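Local coordinates for cytosolic iron-sulfur protein assembly protein 1 (Saccharomyces cerevisiae, PDB 2HES) that acts late in cytosolic iron-sulfur protein assembly, as an essential component needed for the maturation of extramitochondrial iron-sulfur proteins, at residues E109-L122 / C125-E138. Residues are numbered along the deposited sequence; the frame is centred on the assembly and turned at random.
Sequences EVKGVAWSNDGYYL and CSRDKSVWIWETDE
A chi1 of -177° swings Ser-126 OG away from its own N and across to the carbonyl of Glu-109, while in Glu-135 a chi1 of -176° and an extended chain lay the carboxylate alongside the Tyr-121 ring. Ser-126 OG lies 2.9 Å from Glu-109 O, above the carbonyl plane, and the same oxygen takes the N-H of Arg-127 nearly end-on, so two donors grip it. Ser-126 OG in turn accepts from Asp-128 N, an ST turn that ties this grip to the type I turn from Ser-126 to Lys-129. The side chains of Glu-109 and Arg-127 run side by side, and their salt bridge is weak, OE1 to NH1 3.4 Å. Lys-111 N and, weakly, Gly-112 N share Cys-125 O, a classic beta bulge, and Cys-125 SG lies 3.5 Å from Gly-112 N, close against a residue that has no side chain.

At the other end, Leu-122 and Trp-134 exchange two backbone hydrogen bonds, and Thr-136 N donates to Tyr-120 O at 2.9 Å. Glu-135 OE2 approaches Tyr-121 CE1 to 3.5 Å, carboxylate and ring planes 26° apart. Thr-136 CG2 meets the edge of the Trp-115 ring at CZ3, 4.0 Å away, whereas its OG1 is hydrogen-bonded to Glu-142 O. A water bridges Gly-119 O and Asp-137 O. Strand 121-126 thus pairs with 110-115 and with 131-135, the antiparallel meander of the four-stranded blade in a seven-bladed WD40 beta-propeller.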
loop_
_atom_site.group_PDB
_atom_site.type_symbol
_atom_site.label_atom_id
_atom_site.label_comp_id
_atom_site.label_asym_id
_atom_site.label_seq_id
_atom_site.Cartn_x
_atom_site.Cartn_y
_atom_site.Cartn_z
ATOM N N GLU A 109 -16.598 -5.034 3.299
ATOM C CA GLU A 109 -15.499 -5.155 2.362
ATOM C C GLU A 109 -14.161 -4.909 3.046
ATOM O O GLU A 109 -13.981 -3.860 3.696
ATOM C CB GLU A 109 -15.667 -4.155 1.222
ATOM C CG GLU A 109 -17.017 -4.319 0.469
ATOM C CD GLU A 109 -17.259 -3.242 -0.578
ATOM O OE1 GLU A 109 -16.915 -2.071 -0.333
ATOM O OE2 GLU A 109 -17.792 -3.584 -1.657
ATOM N N VAL A 110 -13.230 -5.838 2.858
ATOM C CA VAL A 110 -11.826 -5.635 3.273
ATOM C C VAL A 110 -11.164 -4.787 2.191
ATOM O O VAL A 110 -11.277 -5.111 1.001
ATOM C CB VAL A 110 -11.032 -6.973 3.437
ATOM C CG1 VAL A 110 -9.501 -6.701 3.657
ATOM C CG2 VAL A 110 -11.575 -7.829 4.553
ATOM N N LYS A 111 -10.537 -3.684 2.586
ATOM C CA LYS A 111 -9.879 -2.776 1.632
ATOM C C LYS A 111 -8.363 -2.900 1.585
ATOM O O LYS A 111 -7.736 -2.519 0.600
ATOM C CB LYS A 111 -10.180 -1.305 1.940
ATOM C CG LYS A 111 -11.631 -0.858 1.831
ATOM C CD LYS A 111 -12.235 -1.227 0.455
ATOM C CE LYS A 111 -13.690 -0.828 0.401
ATOM N NZ LYS A 111 -13.814 0.642 0.218
ATOM N N GLY A 112 -7.755 -3.384 2.673
ATOM C CA GLY A 112 -6.321 -3.497 2.704
ATOM C C GLY A 112 -5.781 -4.552 3.650
ATOM O O GLY A 112 -6.410 -4.879 4.679
ATOM N N VAL A 113 -4.625 -5.074 3.281
ATOM C CA VAL A 113 -3.842 -5.958 4.184
ATOM C C VAL A 113 -2.400 -5.502 4.176
ATOM O O VAL A 113 -1.873 -5.075 3.123
ATOM C CB VAL A 113 -3.943 -7.479 3.806
ATOM C CG1 VAL A 113 -5.391 -7.958 3.816
ATOM C CG2 VAL A 113 -3.369 -7.753 2.430
ATOM N N ALA A 114 -1.720 -5.626 5.314
ATOM C CA ALA A 114 -0.335 -5.188 5.397
ATOM C C ALA A 114 0.319 -5.852 6.594
ATOM O O ALA A 114 -0.321 -5.962 7.673
ATOM C CB ALA A 114 -0.236 -3.667 5.531
ATOM N N TRP A 115 1.593 -6.216 6.409
ATOM C CA TRP A 115 2.360 -6.923 7.440
ATOM C C TRP A 115 3.377 -5.994 8.129
ATOM O O TRP A 115 4.025 -5.144 7.480
ATOM C CB TRP A 115 3.198 -8.036 6.818
ATOM C CG TRP A 115 2.451 -9.117 6.193
ATOM C CD1 TRP A 115 1.972 -9.177 4.916
ATOM C CD2 TRP A 115 2.095 -10.352 6.827
ATOM N NE1 TRP A 115 1.344 -10.404 4.716
ATOM C CE2 TRP A 115 1.399 -11.124 5.885
ATOM C CE3 TRP A 115 2.316 -10.875 8.108
ATOM C CZ2 TRP A 115 0.905 -12.400 6.179
ATOM C CZ3 TRP A 115 1.816 -12.146 8.411
ATOM C CH2 TRP A 115 1.115 -12.883 7.446
ATOM N N SER A 116 3.597 -6.210 9.424
ATOM C CA SER A 116 4.737 -5.576 10.101
ATOM C C SER A 116 6.033 -6.177 9.577
ATOM O O SER A 116 6.022 -7.310 9.124
ATOM C CB SER A 116 4.618 -5.779 11.610
ATOM O OG SER A 116 4.560 -7.171 11.916
ATOM N N ASN A 117 7.149 -5.427 9.622
ATOM C CA ASN A 117 8.406 -5.955 9.073
ATOM C C ASN A 117 9.016 -7.099 9.869
ATOM O O ASN A 117 9.756 -7.878 9.303
ATOM C CB ASN A 117 9.464 -4.878 8.799
ATOM C CG ASN A 117 10.706 -5.444 8.052
ATOM O OD1 ASN A 117 10.595 -6.007 6.941
ATOM N ND2 ASN A 117 11.886 -5.297 8.665
ATOM N N ASP A 118 8.648 -7.263 11.143
ATOM C CA ASP A 118 9.069 -8.505 11.860
ATOM C C ASP A 118 8.279 -9.780 11.436
ATOM O O ASP A 118 8.636 -10.908 11.827
ATOM C CB ASP A 118 9.076 -8.323 13.385
ATOM C CG ASP A 118 7.682 -8.075 14.002
ATOM O OD1 ASP A 118 6.632 -8.237 13.348
ATOM O OD2 ASP A 118 7.636 -7.708 15.215
ATOM N N GLY A 119 7.217 -9.585 10.661
ATOM C CA GLY A 119 6.460 -10.680 10.090
ATOM C C GLY A 119 5.440 -11.299 11.020
ATOM O O GLY A 119 4.779 -12.294 10.664
ATOM N N TYR A 120 5.274 -10.714 12.195
ATOM C CA TYR A 120 4.323 -11.283 13.152
ATOM C C TYR A 120 2.930 -10.695 13.182
ATOM O O TYR A 120 2.036 -11.288 13.751
ATOM C CB TYR A 120 4.874 -11.207 14.541
ATOM C CG TYR A 120 6.088 -12.017 14.759
ATOM C CD1 TYR A 120 6.148 -13.361 14.348
ATOM C CD2 TYR A 120 7.184 -11.465 15.410
ATOM C CE1 TYR A 120 7.301 -14.121 14.566
ATOM C CE2 TYR A 120 8.312 -12.222 15.655
ATOM C CZ TYR A 120 8.367 -13.541 15.229
ATOM O OH TYR A 120 9.520 -14.273 15.469
ATOM N N TYR A 121 2.743 -9.518 12.601
ATOM C CA TYR A 121 1.449 -8.850 12.688
ATOM C C TYR A 121 0.958 -8.601 11.284
ATOM O O TYR A 121 1.737 -8.235 10.409
ATOM C CB TYR A 121 1.588 -7.511 13.411
ATOM C CG TYR A 121 1.951 -7.638 14.860
ATOM C CD1 TYR A 121 1.189 -8.426 15.731
ATOM C CD2 TYR A 121 3.043 -6.936 15.373
ATOM C CE1 TYR A 121 1.533 -8.515 17.100
ATOM C CE2 TYR A 121 3.390 -7.023 16.719
ATOM C CZ TYR A 121 2.634 -7.821 17.567
ATOM O OH TYR A 121 2.987 -7.897 18.902
ATOM N N LEU A 122 -0.306 -8.908 11.082
ATOM C CA LEU A 122 -1.021 -8.611 9.870
ATOM C C LEU A 122 -2.161 -7.674 10.249
ATOM O O LEU A 122 -3.012 -8.005 11.072
ATOM C CB LEU A 122 -1.560 -9.919 9.244
ATOM C CG LEU A 122 -2.434 -9.732 8.006
ATOM C CD1 LEU A 122 -1.590 -9.236 6.887
ATOM C CD2 LEU A 122 -3.170 -11.066 7.590
ATOM N N CYS A 125 -7.904 -3.703 6.992
ATOM C CA CYS A 125 -8.811 -2.550 7.142
ATOM C C CYS A 125 -9.976 -2.726 6.217
ATOM O O CYS A 125 -9.940 -3.547 5.287
ATOM C CB CYS A 125 -8.129 -1.200 6.902
ATOM S SG CYS A 125 -7.577 -1.002 5.210
ATOM N N SER A 126 -11.015 -1.942 6.500
ATOM C CA SER A 126 -12.321 -2.263 6.002
ATOM C C SER A 126 -13.192 -1.018 5.771
ATOM O O SER A 126 -13.073 0.028 6.452
ATOM C CB SER A 126 -12.992 -3.215 6.987
ATOM O OG SER A 126 -14.263 -3.619 6.523
ATOM N N ARG A 127 -14.128 -1.191 4.847
ATOM C CA ARG A 127 -15.274 -0.286 4.712
ATOM C C ARG A 127 -16.044 -0.065 6.034
ATOM O O ARG A 127 -16.746 0.954 6.207
ATOM C CB ARG A 127 -16.200 -0.821 3.635
ATOM C CG ARG A 127 -17.379 0.118 3.333
ATOM C CD ARG A 127 -17.824 -0.044 1.896
ATOM N NE ARG A 127 -18.839 0.950 1.522
ATOM C CZ ARG A 127 -19.809 0.734 0.641
ATOM N NH1 ARG A 127 -19.922 -0.455 0.038
ATOM N NH2 ARG A 127 -20.690 1.699 0.372
ATOM N N ASP A 128 -15.880 -0.983 6.983
ATOM C CA ASP A 128 -16.560 -0.920 8.274
ATOM C C ASP A 128 -15.936 0.058 9.269
ATOM O O ASP A 128 -16.364 0.143 10.409
ATOM C CB ASP A 128 -16.705 -2.334 8.862
ATOM C CG ASP A 128 -15.411 -2.870 9.433
ATOM O OD1 ASP A 128 -14.431 -2.095 9.542
ATOM O OD2 ASP A 128 -15.373 -4.075 9.804
ATOM N N LYS A 129 -14.963 0.835 8.796
ATOM C CA LYS A 129 -14.322 1.920 9.569
ATOM C C LYS A 129 -13.254 1.414 10.545
ATOM O O LYS A 129 -12.651 2.205 11.264
ATOM C CB LYS A 129 -15.334 2.864 10.273
ATOM C CG LYS A 129 -16.619 3.189 9.459
ATOM C CD LYS A 129 -17.600 3.958 10.369
ATOM C CE LYS A 129 -18.869 4.408 9.634
ATOM N NZ LYS A 129 -19.806 3.291 9.267
ATOM N N SER A 130 -12.993 0.108 10.554
ATOM C CA SER A 130 -12.018 -0.415 11.503
ATOM C C SER A 130 -10.706 -0.869 10.871
ATOM O O SER A 130 -10.583 -1.075 9.651
ATOM C CB SER A 130 -12.595 -1.592 12.285
ATOM O OG SER A 130 -12.656 -2.711 11.410
ATOM N N VAL A 131 -9.744 -1.066 11.773
ATOM C CA VAL A 131 -8.456 -1.684 11.493
ATOM C C VAL A 131 -8.340 -2.795 12.541
ATOM O O VAL A 131 -8.480 -2.542 13.743
ATOM C CB VAL A 131 -7.298 -0.654 11.645
ATOM C CG1 VAL A 131 -5.925 -1.329 11.414
ATOM C CG2 VAL A 131 -7.461 0.473 10.608
ATOM N N TRP A 132 -8.132 -4.009 12.056
ATOM C CA TRP A 132 -7.862 -5.183 12.898
ATOM C C TRP A 132 -6.380 -5.527 12.874
ATOM O O TRP A 132 -5.703 -5.402 11.837
ATOM C CB TRP A 132 -8.720 -6.360 12.435
ATOM C CG TRP A 132 -10.211 -6.210 12.700
ATOM C CD1 TRP A 132 -11.008 -5.086 12.488
ATOM C CD2 TRP A 132 -11.088 -7.228 13.174
ATOM N NE1 TRP A 132 -12.312 -5.365 12.837
ATOM C CE2 TRP A 132 -12.387 -6.668 13.251
ATOM C CE3 TRP A 132 -10.895 -8.572 13.561
ATOM C CZ2 TRP A 132 -13.494 -7.396 13.704
ATOM C CZ3 TRP A 132 -12.006 -9.307 14.001
ATOM C CH2 TRP A 132 -13.289 -8.715 14.064
ATOM N N ILE A 133 -5.861 -5.945 14.038
ATOM C CA ILE A 133 -4.472 -6.416 14.144
ATOM C C ILE A 133 -4.510 -7.890 14.490
ATOM O O ILE A 133 -5.175 -8.289 15.482
ATOM C CB ILE A 133 -3.622 -5.657 15.213
ATOM C CG1 ILE A 133 -3.659 -4.134 15.015
ATOM C CG2 ILE A 133 -2.165 -6.146 15.168
ATOM C CD1 ILE A 133 -3.008 -3.673 13.772
ATOM N N TRP A 134 -3.861 -8.700 13.660
ATOM C CA TRP A 134 -3.804 -10.157 13.872
ATOM C C TRP A 134 -2.339 -10.515 14.154
ATOM O O TRP A 134 -1.414 -9.877 13.634
ATOM C CB TRP A 134 -4.307 -10.936 12.633
ATOM C CG TRP A 134 -5.796 -10.792 12.302
ATOM C CD1 TRP A 134 -6.384 -9.835 11.484
ATOM C CD2 TRP A 134 -6.875 -11.632 12.775
ATOM N NE1 TRP A 134 -7.757 -10.040 11.448
ATOM C CE2 TRP A 134 -8.079 -11.125 12.225
ATOM C CE3 TRP A 134 -6.935 -12.766 13.612
ATOM C CZ2 TRP A 134 -9.329 -11.711 12.474
ATOM C CZ3 TRP A 134 -8.187 -13.343 13.866
ATOM C CH2 TRP A 134 -9.366 -12.819 13.284
ATOM N N GLU A 135 -2.112 -11.539 14.988
ATOM C CA GLU A 135 -0.743 -11.967 15.275
ATOM C C GLU A 135 -0.546 -13.413 14.839
ATOM O O GLU A 135 -1.434 -14.228 15.012
ATOM C CB GLU A 135 -0.469 -11.877 16.774
ATOM C CG GLU A 135 0.958 -12.209 17.153
ATOM C CD GLU A 135 1.298 -11.891 18.596
ATOM O OE1 GLU A 135 0.436 -12.072 19.478
ATOM O OE2 GLU A 135 2.450 -11.460 18.833
ATOM N N THR A 136 0.632 -13.724 14.325
ATOM C CA THR A 136 0.989 -15.105 14.003
ATOM C C THR A 136 2.416 -15.397 14.461
ATOM O O THR A 136 3.087 -14.541 15.047
ATOM C CB THR A 136 0.775 -15.400 12.483
ATOM O OG1 THR A 136 0.900 -16.812 12.216
ATOM C CG2 THR A 136 1.771 -14.596 11.598
ATOM N N ASP A 137 2.890 -16.622 14.231
ATOM C CA ASP A 137 4.239 -16.934 14.661
ATOM C C ASP A 137 5.076 -17.194 13.419
ATOM O O ASP A 137 4.622 -16.965 12.273
ATOM C CB ASP A 137 4.258 -18.131 15.628
ATOM C CG ASP A 137 3.799 -19.428 14.969
ATOM O OD1 ASP A 137 3.691 -19.493 13.722
ATOM O OD2 ASP A 137 3.553 -20.394 15.710
ATOM N N GLU A 138 6.294 -17.679 13.664
ATOM C CA GLU A 138 7.257 -18.003 12.635
ATOM C C GLU A 138 6.602 -18.734 11.467
ATOM O O GLU A 138 6.993 -18.552 10.319
ATOM C CB GLU A 138 8.381 -18.875 13.231
ATOM C CG GLU A 138 8.871 -18.429 14.631
ATOM C CD GLU A 138 10.326 -18.837 14.915
ATOM O OE1 GLU A 138 10.998 -19.322 13.976
ATOM O OE2 GLU A 138 10.793 -18.682 16.069
HETATM O O HOH W 1 5.665 -14.928 10.549
#